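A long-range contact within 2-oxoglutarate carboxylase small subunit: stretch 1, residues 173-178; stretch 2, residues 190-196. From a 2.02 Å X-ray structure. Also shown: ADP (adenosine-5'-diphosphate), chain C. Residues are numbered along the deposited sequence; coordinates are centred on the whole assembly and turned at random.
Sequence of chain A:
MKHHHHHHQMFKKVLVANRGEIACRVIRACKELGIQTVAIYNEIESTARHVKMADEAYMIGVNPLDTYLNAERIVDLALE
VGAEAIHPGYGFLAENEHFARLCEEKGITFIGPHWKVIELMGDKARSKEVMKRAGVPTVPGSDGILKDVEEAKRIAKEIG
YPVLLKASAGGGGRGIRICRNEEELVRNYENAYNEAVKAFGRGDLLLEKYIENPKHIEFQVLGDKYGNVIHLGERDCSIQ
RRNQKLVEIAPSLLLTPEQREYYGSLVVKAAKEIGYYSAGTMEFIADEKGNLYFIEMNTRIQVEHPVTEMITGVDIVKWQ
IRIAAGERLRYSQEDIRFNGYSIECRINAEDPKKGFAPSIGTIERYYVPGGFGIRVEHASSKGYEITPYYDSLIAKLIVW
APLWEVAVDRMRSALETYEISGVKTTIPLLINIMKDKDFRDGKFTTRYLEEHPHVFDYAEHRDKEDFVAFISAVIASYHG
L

Stretch 1, residues 173-178: GRGIRI
Stretch 2, residues 190-196: ENAYNEA

Residues 173-178 pass from a loop into a β-strand that is established over residues 176-178, while residues 190-196 form part of a longer α-helix. Strand and helix run nearly antiparallel, with 171° between their N-to-C directions, and their axes approach to 8.6 Å. The register is set by Gly 175 and Ala 192, whose CA atoms lie 5.0 Å apart. The contact buries 270 Å².

Gly 173 (phi/psi 88/-5°) does not touch the helix. It serves the nucleotide instead: Gly 173 N donates a very short hydrogen bond of 2.4 Å to O1B of ADP. The positive phi would jam a CB against the preceding carbonyl oxygen.

Arg 174 turns to an extended conformation (-82/148°) and directs its CB toward the helix, with Arg 174 CB 3.6 Å from Glu 195 OE2. Its side chain is not modelled beyond CB.

Gly 175 returns to positive phi (81/34°), again a conformation suited to glycine, and the backbone comes close to the helix here. Gly 175 N sits almost equally far from the two carboxylate oxygens of Glu 195, 3.2 Å from OE1 and 3.3 Å from OE2, and Gly 175 O lies 4.3 Å from Ala 192 CB. The small methyl of Ala 192, pointing toward stretch 1, thus packs beside the backbone at Gly 175.

Ile 176 (-127/134°; chi1 m, chi2 t) points away from the helix, and Ile 176 CD1 approaches ADP O3A at 3.3 Å.

The strand alternation then brings Arg 177 (-146/127°) toward the helix. With chi1 -61°, chi2 -74°, chi3 -165° and chi4 -81°, the side chain folds so that Arg 177 NH1 donates a hydrogen bond to Ile 176 O (3.1 Å, 168°). The guanidinium also forms a salt bridge with Glu 195, whose chi1 and chi2 are both t and whose chi3 is 17°. Both terminal nitrogens donate to the same oxygen: Arg 177 NH1 to Glu 195 OE1 at 2.8 Å and Arg 177 NH2 to Glu 195 OE1 at 2.9 Å. The angles, 135° and 131°, show bent bonds, as expected when one acceptor lies between two donors, and OE1 accordingly sits at the guanidinium edge. Ala 192 N lies over one face of this group, while Arg 177 CG packs 3.9 Å from Ala 192 CB. Arg 177 NH2 also comes within 3.9 Å of Asn 191 O, which accepts the helical hydrogen bond from Glu 195 N (3.0 Å).

Ile 178 (chi1 m, chi2 t) continues the strand beyond reach of the helix segment.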

# COMPACT_ATOMS: atom_id res chain seq x y z
N GLY A 173 28.73 6.44 -0.40
CA GLY A 173 29.15 7.19 -1.56
C GLY A 173 30.28 8.16 -1.34
O GLY A 173 30.73 8.79 -2.31
N ARG A 174 30.75 8.32 -0.10
CA ARG A 174 31.86 9.21 0.17
C ARG A 174 33.20 8.52 -0.11
O ARG A 174 33.35 7.31 0.06
CB ARG A 174 31.81 9.70 1.62
N GLY A 175 34.17 9.31 -0.54
CA GLY A 175 35.51 8.79 -0.76
C GLY A 175 35.73 8.08 -2.08
O GLY A 175 36.53 7.14 -2.13
N ILE A 176 35.07 8.51 -3.15
CA ILE A 176 35.15 7.87 -4.47
C ILE A 176 35.53 8.92 -5.51
O ILE A 176 34.96 10.02 -5.51
CB ILE A 176 33.82 7.20 -4.85
CG1 ILE A 176 33.55 6.01 -3.91
CG2 ILE A 176 33.82 6.81 -6.35
CD1 ILE A 176 32.13 5.49 -3.95
N ARG A 177 36.49 8.59 -6.39
CA ARG A 177 37.05 9.55 -7.33
C ARG A 177 37.43 8.91 -8.66
O ARG A 177 38.23 7.97 -8.69
CB ARG A 177 38.27 10.26 -6.78
CG ARG A 177 38.05 11.06 -5.54
CD ARG A 177 37.30 12.36 -5.79
NE ARG A 177 37.45 13.22 -4.62
CZ ARG A 177 36.72 13.11 -3.51
NH1 ARG A 177 35.78 12.17 -3.41
NH2 ARG A 177 36.94 13.92 -2.50
N ILE A 178 36.91 9.48 -9.74
CA ILE A 178 37.30 9.03 -11.08
C ILE A 178 38.60 9.71 -11.49
O ILE A 178 38.74 10.92 -11.30
CB ILE A 178 36.19 9.34 -12.09
CG1 ILE A 178 34.91 8.57 -11.72
CG2 ILE A 178 36.62 8.97 -13.50
CD1 ILE A 178 33.62 9.17 -12.33
N GLU A 190 45.18 12.22 -2.63
CA GLU A 190 45.24 12.99 -1.37
C GLU A 190 43.85 13.39 -0.93
O GLU A 190 43.50 13.33 0.26
CB GLU A 190 46.05 14.27 -1.54
N ASN A 191 43.01 13.77 -1.89
CA ASN A 191 41.67 14.28 -1.55
C ASN A 191 40.74 13.17 -1.12
O ASN A 191 39.96 13.35 -0.17
CB ASN A 191 41.02 15.05 -2.72
CG ASN A 191 41.83 16.27 -3.14
OD1 ASN A 191 42.89 16.56 -2.57
ND2 ASN A 191 41.36 16.96 -4.19
N ALA A 192 40.82 12.00 -1.76
CA ALA A 192 40.00 10.87 -1.31
C ALA A 192 40.57 10.25 -0.04
O ALA A 192 39.81 9.67 0.74
CB ALA A 192 39.91 9.81 -2.40
N TYR A 193 41.89 10.34 0.16
CA TYR A 193 42.50 9.89 1.42
C TYR A 193 42.03 10.76 2.58
O TYR A 193 41.48 10.25 3.57
CB TYR A 193 44.03 9.94 1.31
CG TYR A 193 44.79 9.15 2.37
CD1 TYR A 193 44.76 9.54 3.71
CD2 TYR A 193 45.54 8.03 2.04
CE1 TYR A 193 45.45 8.83 4.68
CE2 TYR A 193 46.22 7.31 3.00
CZ TYR A 193 46.17 7.72 4.32
OH TYR A 193 46.85 7.02 5.29
N ASN A 194 42.25 12.07 2.48
CA ASN A 194 41.85 12.96 3.57
C ASN A 194 40.36 12.86 3.84
O ASN A 194 39.94 12.83 5.00
CB ASN A 194 42.24 14.40 3.23
CG ASN A 194 43.75 14.62 3.18
OD1 ASN A 194 44.53 13.96 3.88
ND2 ASN A 194 44.16 15.58 2.35
N GLU A 195 39.54 12.77 2.79
CA GLU A 195 38.10 12.67 2.98
C GLU A 195 37.73 11.39 3.73
O GLU A 195 36.75 11.38 4.50
CB GLU A 195 37.35 12.69 1.64
CG GLU A 195 35.82 12.47 1.79
CD GLU A 195 35.05 12.33 0.46
OE1 GLU A 195 35.67 12.08 -0.59
OE2 GLU A 195 33.80 12.44 0.49
N ALA A 196 38.45 10.29 3.48
CA ALA A 196 38.14 9.03 4.15
C ALA A 196 38.60 9.04 5.60
O ALA A 196 37.94 8.47 6.47
CB ALA A 196 38.79 7.85 3.41
PB ADP C . 29.53 2.86 -1.33
O1B ADP C . 29.70 4.29 -0.93
O2B ADP C . 28.29 2.24 -1.91
O3B ADP C . 30.29 1.87 -0.47
PA ADP C . 30.29 1.49 -3.66
O1A ADP C . 29.08 0.62 -3.77
O2A ADP C . 31.62 0.88 -4.04
O3A ADP C . 30.63 2.74 -2.78
O5' ADP C . 30.05 2.31 -5.33
C5' ADP C . 29.40 3.63 -5.25
C4' ADP C . 28.81 3.81 -6.60
O4' ADP C . 29.93 4.26 -7.40
C3' ADP C . 28.32 2.54 -7.18
O3' ADP C . 26.90 2.43 -7.01
C2' ADP C . 28.56 2.87 -8.66
O2' ADP C . 27.61 3.88 -9.16
C1' ADP C . 29.87 3.59 -8.65
N9 ADP C . 31.01 2.65 -8.82
C8 ADP C . 31.65 1.85 -7.87
N7 ADP C . 32.68 1.16 -8.42
C5 ADP C . 32.66 1.50 -9.77
C6 ADP C . 33.47 1.11 -10.87
N6 ADP C . 34.48 0.22 -10.69
N1 ADP C . 33.23 1.58 -12.12
C2 ADP C . 32.21 2.47 -12.20
N3 ADP C . 31.38 2.94 -11.26
C4 ADP C . 31.64 2.43 -10.03